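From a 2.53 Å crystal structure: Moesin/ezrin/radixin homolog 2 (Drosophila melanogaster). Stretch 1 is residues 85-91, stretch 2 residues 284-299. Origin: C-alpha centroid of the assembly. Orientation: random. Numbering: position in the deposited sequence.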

ATOM      1  N   ALA C  85     -11.001  24.032  -4.867  1.00 23.20           N
ATOM      2  CA  ALA C  85     -11.192  22.595  -4.977  1.00 21.81           C
ATOM      3  C   ALA C  85     -12.318  22.341  -5.962  1.00 25.41           C
ATOM      4  O   ALA C  85     -13.431  22.850  -5.784  1.00 20.03           O
ATOM      5  CB  ALA C  85     -11.523  21.972  -3.625  1.00 18.57           C
ATOM      6  N   LYS C  86     -12.017  21.580  -7.017  1.00 24.40           N
ATOM      7  CA  LYS C  86     -13.033  21.158  -7.971  1.00 26.45           C
ATOM      8  C   LYS C  86     -13.574  19.771  -7.635  1.00 25.72           C
ATOM      9  O   LYS C  86     -14.723  19.444  -7.989  1.00 21.25           O
ATOM     10  CB  LYS C  86     -12.443  21.191  -9.386  1.00 22.11           C
ATOM     11  CG  LYS C  86     -13.385  20.803 -10.507  1.00 21.37           C
ATOM     12  CD  LYS C  86     -12.668  20.995 -11.833  1.00 25.97           C
ATOM     13  CE  LYS C  86     -13.575  20.706 -13.003  1.00 24.33           C
ATOM     14  NZ  LYS C  86     -12.810  20.846 -14.268  1.00 30.60           N
ATOM     15  N   PHE C  87     -12.765  18.970  -6.940  1.00 19.87           N
ATOM     16  CA  PHE C  87     -13.100  17.612  -6.546  1.00 21.81           C
ATOM     17  C   PHE C  87     -12.881  17.470  -5.049  1.00 21.24           C
ATOM     18  O   PHE C  87     -12.017  18.140  -4.462  1.00 19.56           O
ATOM     19  CB  PHE C  87     -12.255  16.576  -7.312  1.00 21.20           C
ATOM     20  CG  PHE C  87     -12.303  16.763  -8.792  1.00 23.46           C
ATOM     21  CD1 PHE C  87     -11.253  17.380  -9.456  1.00 19.06           C
ATOM     22  CD2 PHE C  87     -13.427  16.360  -9.522  1.00 21.69           C
ATOM     23  CE1 PHE C  87     -11.301  17.587 -10.851  1.00 21.62           C
ATOM     24  CE2 PHE C  87     -13.492  16.559 -10.917  1.00 22.38           C
ATOM     25  CZ  PHE C  87     -12.422  17.174 -11.581  1.00 25.39           C
ATOM     26  N   PHE C  88     -13.675  16.595  -4.438  1.00 16.55           N
ATOM     27  CA  PHE C  88     -13.641  16.413  -3.000  1.00 21.15           C
ATOM     28  C   PHE C  88     -13.298  14.975  -2.658  1.00 20.68           C
ATOM     29  O   PHE C  88     -13.783  14.046  -3.317  1.00 20.89           O
ATOM     30  CB  PHE C  88     -14.987  16.752  -2.354  1.00 19.58           C
ATOM     31  CG  PHE C  88     -15.389  18.162  -2.518  1.00 21.65           C
ATOM     32  CD1 PHE C  88     -15.883  18.617  -3.723  1.00 18.93           C
ATOM     33  CD2 PHE C  88     -15.291  19.047  -1.452  1.00 21.18           C
ATOM     34  CE1 PHE C  88     -16.270  19.940  -3.863  1.00 24.69           C
ATOM     35  CE2 PHE C  88     -15.673  20.361  -1.590  1.00 18.23           C
ATOM     36  CZ  PHE C  88     -16.166  20.814  -2.784  1.00 18.68           C
ATOM     37  N   PRO C  89     -12.499  14.759  -1.624  1.00 20.23           N
ATOM     38  CA  PRO C  89     -12.192  13.393  -1.196  1.00 21.00           C
ATOM     39  C   PRO C  89     -13.441  12.698  -0.672  1.00 26.12           C
ATOM     40  O   PRO C  89     -14.471  13.327  -0.395  1.00 21.65           O
ATOM     41  CB  PRO C  89     -11.154  13.597  -0.089  1.00 24.48           C
ATOM     42  CG  PRO C  89     -11.500  14.970   0.478  1.00 23.71           C
ATOM     43  CD  PRO C  89     -11.964  15.782  -0.706  1.00 19.74           C
ATOM     44  N   GLU C  90     -13.356  11.366  -0.554  1.00 29.57           N
ATOM     45  CA  GLU C  90     -14.482  10.639   0.026  1.00 26.33           C
ATOM     46  C   GLU C  90     -14.419  10.622   1.545  1.00 23.74           C
ATOM     47  O   GLU C  90     -15.465  10.623   2.195  1.00 28.24           O
ATOM     48  CB  GLU C  90     -14.550   9.217  -0.521  1.00 23.33           C
ATOM     49  CG  GLU C  90     -14.928   9.137  -1.978  1.00 23.21           C
ATOM     50  CD  GLU C  90     -14.938   7.699  -2.494  1.00 26.91           C
ATOM     51  OE1 GLU C  90     -15.497   6.829  -1.779  1.00 29.96           O
ATOM     52  OE2 GLU C  90     -14.395   7.434  -3.602  1.00 22.29           O
ATOM     53  N   ASN C  91     -13.220  10.634   2.129  1.00 28.59           N
ATOM     54  CA  ASN C  91     -13.064  10.769   3.578  1.00 28.53           C
ATOM     55  C   ASN C  91     -11.863  11.663   3.857  1.00 25.26           C
ATOM     56  O   ASN C  91     -10.726  11.233   3.641  1.00 25.38           O
ATOM     57  CB  ASN C  91     -12.890   9.400   4.235  1.00 26.99           C
ATOM     58  CG  ASN C  91     -12.785   9.488   5.763  1.00 35.45           C
ATOM     59  OD1 ASN C  91     -13.123  10.515   6.378  1.00 31.96           O
ATOM     60  ND2 ASN C  91     -12.307   8.405   6.383  1.00 36.65           N
ATOM     61  N   LEU C 284     -19.472  16.836 -18.207  1.00 32.77           N
ATOM     62  CA  LEU C 284     -18.585  15.808 -18.731  1.00 30.39           C
ATOM     63  C   LEU C 284     -17.236  15.842 -18.037  1.00 29.38           C
ATOM     64  O   LEU C 284     -16.713  14.792 -17.638  1.00 24.23           O
ATOM     65  CB  LEU C 284     -18.411  15.992 -20.233  1.00 33.82           C
ATOM     66  CG  LEU C 284     -17.584  14.891 -20.890  1.00 37.35           C
ATOM     67  CD1 LEU C 284     -18.299  13.545 -20.748  1.00 29.36           C
ATOM     68  CD2 LEU C 284     -17.303  15.238 -22.358  1.00 35.66           C
ATOM     69  N   ASP C 285     -16.665  17.046 -17.870  1.00 26.45           N
ATOM     70  CA  ASP C 285     -15.394  17.175 -17.155  1.00 30.50           C
ATOM     71  C   ASP C 285     -15.516  16.730 -15.697  1.00 24.64           C
ATOM     72  O   ASP C 285     -14.632  16.041 -15.175  1.00 26.28           O
ATOM     73  CB  ASP C 285     -14.873  18.612 -17.223  1.00 33.42           C
ATOM     74  CG  ASP C 285     -14.496  19.039 -18.643  1.00 46.05           C
ATOM     75  OD1 ASP C 285     -14.398  18.157 -19.533  1.00 47.66           O
ATOM     76  OD2 ASP C 285     -14.296  20.263 -18.872  1.00 45.59           O
ATOM     77  N   LEU C 286     -16.597  17.115 -15.029  1.00 22.81           N
ATOM     78  CA  LEU C 286     -16.793  16.725 -13.638  1.00 24.35           C
ATOM     79  C   LEU C 286     -16.894  15.201 -13.490  1.00 24.49           C
ATOM     80  O   LEU C 286     -16.363  14.629 -12.522  1.00 21.14           O
ATOM     81  CB  LEU C 286     -18.045  17.413 -13.091  1.00 21.43           C
ATOM     82  CG  LEU C 286     -17.972  18.601 -12.116  1.00 26.95           C
ATOM     83  CD1 LEU C 286     -16.571  18.939 -11.652  1.00 21.24           C
ATOM     84  CD2 LEU C 286     -18.684  19.824 -12.662  1.00 26.75           C
ATOM     85  N   CYS C 287     -17.565  14.531 -14.445  1.00 21.90           N
ATOM     86  CA  CYS C 287     -17.723  13.073 -14.410  1.00 19.59           C
ATOM     87  C   CYS C 287     -16.392  12.365 -14.629  1.00 25.38           C
ATOM     88  O   CYS C 287     -16.071  11.387 -13.940  1.00 24.95           O
ATOM     89  CB  CYS C 287     -18.714  12.619 -15.482  1.00 18.82           C
ATOM     90  SG  CYS C 287     -20.482  12.962 -15.187  1.00 25.78           S
ATOM     91  N   LYS C 288     -15.627  12.823 -15.621  1.00 20.96           N
ATOM     92  CA  LYS C 288     -14.354  12.187 -15.924  1.00 24.81           C
ATOM     93  C   LYS C 288     -13.373  12.384 -14.778  1.00 27.66           C
ATOM     94  O   LYS C 288     -12.738  11.424 -14.322  1.00 29.86           O
ATOM     95  CB  LYS C 288     -13.797  12.745 -17.237  1.00 29.56           C
ATOM     96  CG  LYS C 288     -12.436  12.195 -17.650  1.00 33.08           C
ATOM     97  CD  LYS C 288     -12.459  10.672 -17.820  1.00 36.20           C
ATOM     98  CE  LYS C 288     -11.046  10.151 -18.084  1.00 41.53           C
ATOM     99  NZ  LYS C 288     -11.046   8.871 -18.851  1.00 40.21           N
ATOM    100  N   GLY C 289     -13.242  13.626 -14.297  1.00 24.27           N
ATOM    101  CA  GLY C 289     -12.363  13.888 -13.166  1.00 21.60           C
ATOM    102  C   GLY C 289     -12.729  13.081 -11.935  1.00 22.52           C
ATOM    103  O   GLY C 289     -11.866  12.444 -11.320  1.00 22.90           O
ATOM    104  N   ASN C 290     -14.023  13.078 -11.570  1.00 18.50           N
ATOM    105  CA  ASN C 290     -14.447  12.355 -10.374  1.00 20.47           C
ATOM    106  C   ASN C 290     -14.248  10.855 -10.539  1.00 22.48           C
ATOM    107  O   ASN C 290     -13.844  10.172  -9.590  1.00 19.54           O
ATOM    108  CB  ASN C 290     -15.904  12.676 -10.038  1.00 20.26           C
ATOM    109  CG  ASN C 290     -16.039  13.905  -9.140  1.00 18.53           C
ATOM    110  OD1 ASN C 290     -15.673  13.876  -7.955  1.00 19.40           O
ATOM    111  ND2 ASN C 290     -16.570  14.988  -9.701  1.00 16.46           N
ATOM    112  N   HIS C 291     -14.497  10.329 -11.745  1.00 24.06           N
ATOM    113  CA  HIS C 291     -14.241   8.914 -11.999  1.00 20.40           C
ATOM    114  C   HIS C 291     -12.751   8.583 -11.916  1.00 24.76           C
ATOM    115  O   HIS C 291     -12.379   7.554 -11.325  1.00 22.20           O
ATOM    116  CB  HIS C 291     -14.795   8.506 -13.356  1.00 22.34           C
ATOM    117  CG  HIS C 291     -14.565   7.065 -13.662  1.00 22.41           C
ATOM    118  ND1 HIS C 291     -13.366   6.592 -14.151  1.00 20.86           N
ATOM    119  CD2 HIS C 291     -15.360   5.983 -13.491  1.00 25.22           C
ATOM    120  CE1 HIS C 291     -13.441   5.281 -14.284  1.00 24.76           C
ATOM    121  NE2 HIS C 291     -14.641   4.886 -13.892  1.00 23.56           N
ATOM    122  N   ASP C 292     -11.887   9.438 -12.497  1.00 19.89           N
ATOM    123  CA  ASP C 292     -10.442   9.254 -12.370  1.00 21.82           C
ATOM    124  C   ASP C 292     -10.028   9.101 -10.914  1.00 22.72           C
ATOM    125  O   ASP C 292      -9.268   8.190 -10.566  1.00 21.09           O
ATOM    126  CB  ASP C 292      -9.670  10.435 -12.969  1.00 28.08           C
ATOM    127  CG  ASP C 292      -9.673  10.459 -14.495  1.00 37.38           C
ATOM    128  OD1 ASP C 292      -9.872   9.407 -15.145  1.00 36.46           O
ATOM    129  OD2 ASP C 292      -9.447  11.564 -15.046  1.00 47.33           O
ATOM    130  N   LEU C 293     -10.494  10.008 -10.048  1.00 19.27           N
ATOM    131  CA  LEU C 293     -10.038   9.971  -8.665  1.00 19.69           C
ATOM    132  C   LEU C 293     -10.670   8.819  -7.923  1.00 20.53           C
ATOM    133  O   LEU C 293     -10.057   8.280  -6.998  1.00 20.56           O
ATOM    134  CB  LEU C 293     -10.344  11.278  -7.932  1.00 15.81           C
ATOM    135  CG  LEU C 293      -9.527  12.451  -8.442  1.00 19.90           C
ATOM    136  CD1 LEU C 293      -9.998  13.747  -7.854  1.00 19.95           C
ATOM    137  CD2 LEU C 293      -8.087  12.221  -8.087  1.00 24.56           C
ATOM    138  N   TYR C 294     -11.891   8.442  -8.315  1.00 18.43           N
ATOM    139  CA  TYR C 294     -12.551   7.302  -7.693  1.00 20.27           C
ATOM    140  C   TYR C 294     -11.675   6.050  -7.785  1.00 19.25           C
ATOM    141  O   TYR C 294     -11.495   5.331  -6.792  1.00 17.78           O
ATOM    142  CB  TYR C 294     -13.920   7.074  -8.352  1.00 18.55           C
ATOM    143  CG  TYR C 294     -14.737   5.980  -7.712  1.00 19.63           C
ATOM    144  CD1 TYR C 294     -14.614   4.650  -8.124  1.00 19.73           C
ATOM    145  CD2 TYR C 294     -15.626   6.272  -6.672  1.00 22.78           C
ATOM    146  CE1 TYR C 294     -15.360   3.636  -7.525  1.00 20.99           C
ATOM    147  CE2 TYR C 294     -16.377   5.271  -6.065  1.00 20.55           C
ATOM    148  CZ  TYR C 294     -16.243   3.953  -6.491  1.00 23.60           C
ATOM    149  OH  TYR C 294     -16.999   2.968  -5.877  1.00 25.24           O
ATOM    150  N   MET C 295     -11.108   5.786  -8.969  1.00 18.18           N
ATOM    151  CA  MET C 295     -10.225   4.638  -9.143  1.00 20.88           C
ATOM    152  C   MET C 295      -8.858   4.869  -8.508  1.00 22.07           C
ATOM    153  O   MET C 295      -8.294   3.945  -7.917  1.00 19.19           O
ATOM    154  CB  MET C 295     -10.062   4.317 -10.624  1.00 21.83           C
ATOM    155  CG  MET C 295     -11.350   3.933 -11.321  1.00 26.47           C
ATOM    156  SD  MET C 295     -12.064   2.414 -10.648  1.00 26.78           S
ATOM    157  CE  MET C 295     -13.353   2.161 -11.876  1.00 27.56           C
ATOM    158  N   ARG C 296      -8.306   6.081  -8.639  1.00 20.25           N
ATOM    159  CA  ARG C 296      -6.986   6.364  -8.082  1.00 23.20           C
ATOM    160  C   ARG C 296      -7.000   6.281  -6.558  1.00 25.39           C
ATOM    161  O   ARG C 296      -6.062   5.758  -5.947  1.00 24.53           O
ATOM    162  CB  ARG C 296      -6.505   7.745  -8.541  1.00 24.83           C
ATOM    163  CG  ARG C 296      -6.113   7.814 -10.012  1.00 25.53           C
ATOM    164  CD  ARG C 296      -5.722   9.216 -10.390  1.00 31.11           C
ATOM    165  NE  ARG C 296      -4.609   9.697  -9.558  1.00 35.45           N
ATOM    166  CZ  ARG C 296      -4.041  10.894  -9.678  1.00 28.86           C
ATOM    167  NH1 ARG C 296      -4.480  11.742 -10.595  1.00 25.20           N
ATOM    168  NH2 ARG C 296      -3.040  11.240  -8.874  1.00 30.86           N
ATOM    169  N   ARG C 297      -8.058   6.794  -5.937  1.00 20.50           N
ATOM    170  CA  ARG C 297      -8.239   6.689  -4.493  1.00 23.27           C
ATOM    171  C   ARG C 297      -8.113   5.240  -4.016  1.00 24.68           C
ATOM    172  O   ARG C 297      -7.586   4.972  -2.926  1.00 24.35           O
ATOM    173  CB  ARG C 297      -9.619   7.280  -4.150  1.00 21.68           C
ATOM    174  CG  ARG C 297     -10.068   7.276  -2.732  1.00 24.64           C
ATOM    175  CD  ARG C 297     -11.371   8.093  -2.626  1.00 23.41           C
ATOM    176  NE  ARG C 297     -11.136   9.458  -3.074  1.00 24.89           N
ATOM    177  CZ  ARG C 297     -11.758  10.068  -4.079  1.00 24.11           C
ATOM    178  NH1 ARG C 297     -12.723   9.465  -4.764  1.00 19.07           N
ATOM    179  NH2 ARG C 297     -11.413  11.315  -4.386  1.00 25.40           N
ATOM    180  N   ARG C 298      -8.591   4.289  -4.818  1.00 22.67           N
ATOM    181  CA  ARG C 298      -8.557   2.875  -4.452  1.00 27.61           C
ATOM    182  C   ARG C 298      -7.252   2.177  -4.824  1.00 24.58           C
ATOM    183  O   ARG C 298      -7.113   0.982  -4.549  1.00 24.38           O
ATOM    184  CB  ARG C 298      -9.754   2.155  -5.077  1.00 19.37           C
ATOM    185  CG  ARG C 298     -11.005   2.784  -4.582  1.00 20.65           C
ATOM    186  CD  ARG C 298     -12.271   2.432  -5.289  1.00 19.40           C
ATOM    187  NE  ARG C 298     -13.385   2.672  -4.375  1.00 19.46           N
ATOM    188  CZ  ARG C 298     -13.845   3.879  -4.040  1.00 25.89           C
ATOM    189  NH1 ARG C 298     -13.298   4.985  -4.555  1.00 22.84           N
ATOM    190  NH2 ARG C 298     -14.862   3.993  -3.185  1.00 23.70           N
ATOM    191  N   LYS C 299      -6.299   2.893  -5.420  1.00 23.78           N
ATOM    192  CA  LYS C 299      -4.939   2.404  -5.650  1.00 27.37           C
ATOM    193  C   LYS C 299      -4.008   3.439  -5.021  1.00 27.19           C
ATOM    194  O   LYS C 299      -3.392   4.254  -5.724  1.00 25.35           O
ATOM    195  CB  LYS C 299      -4.681   2.196  -7.148  1.00 28.81           C
ATOM    196  CG  LYS C 299      -3.312   1.622  -7.532  1.00 28.16           C
ATOM    197  CD  LYS C 299      -3.221   0.124  -7.296  1.00 28.61           C
ATOM    198  CE  LYS C 299      -1.940  -0.444  -7.909  1.00 32.66           C
ATOM    199  NZ  LYS C 299      -1.762  -1.878  -7.586  1.00 34.30           N
TER
HETATM  200  O   HOH W   1     -16.518  17.370  -7.826  1.00 16.84           O
HETATM  201  O   HOH W   2     -15.849  15.823  -6.052  1.00 12.72           O
HETATM  202  O   HOH W   3     -12.701  13.364  -5.714  1.00 18.31           O

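A segment without regular helix or strand lies along a helix here, and it holds on with two side chains three residues apart. Phe 87 and Glu 90 both point their CA-to-CB bonds toward the helix; Phe 88 and Pro 89 between them point away. One anchor is greasy, the other charged, and Arg 297 on the helix answers the second with the largest covered area on its own side, out of 504 Å² buried in all.

Phe 87 covers the most surface of any residue in the contact. Its ring fits where the helix has a glycine: CZ of Phe 87 comes to 3.6 Å from CA of Gly 289, close packing against bare backbone. The space is truly needed, since a CB built at ideal geometry on Gly 289 would sit 2.2 Å from Phe 87 CZ, a clear clash. The first rule of this contact is thus a large side chain paired with an absent one, and the backbones are close here, with CA of Phe 87 6.6 Å from CA of Asn 290. Leucines line the pocket along the helix: CB of Phe 87 lies 3.7 Å from CD1 of Leu 293, and CE2 of the Phe 87 ring lies 4.0 Å from CD1 of Leu 286. Lys 86 extends the apolar patch with an all-t side chain whose aliphatic part is put to use, CE reaching within 3.7 Å of CD1 of Leu 286.

Polar groups beside the ring are kept occupied. ND2 of Asn 290 approaches the ring edge, 3.4 Å from CD2 of Phe 87, but it donates to the backbone O of Leu 286 one turn earlier, at 2.9 Å. The same amide also reaches the loop through two waters. Water 1 donates to Lys 86 O and accepts from Asn 290 ND2; water 2 accepts from Phe 88 N and donates to Asn 290 OD1. One asparagine thus serves loop backbone before and after Phe 87 in sequence, through water and with no direct hydrogen bond to that backbone.

Glu 90 supplies the second anchor, beside Tyr 294, Arg 297 and Arg 298. Its carboxylate is shared by two consecutive arginines. OE2 of Glu 90 accepts from NH1 of Arg 297 at 2.9 Å and from NH1 of Arg 298 at 2.8 Å, while OE1 of Glu 90 accepts from NH2 of Arg 298 at 3.2 Å. Arg 298 thus grips both oxygens with two nitrogens, and its NH1 bond is nearly straight, at 172°. NH1 of Arg 298 also donates to O of Tyr 294, 2.9 Å away, which ties the guanidinium back to the helix.

Arg 297 does more than pair charges. CG of Glu 90 lies over one face of its guanidinium, and NH2 of Arg 297 stands 3.9 Å from CA of Pro 89. NH2 of Arg 297 is also 3.8 Å from O of Phe 88, and water 3 bridges the two, accepting from the nitrogen and donating to the carbonyl. The second rule follows: direct salt bridges hold the loop side chain, while single waters link helix side chains to loop backbone.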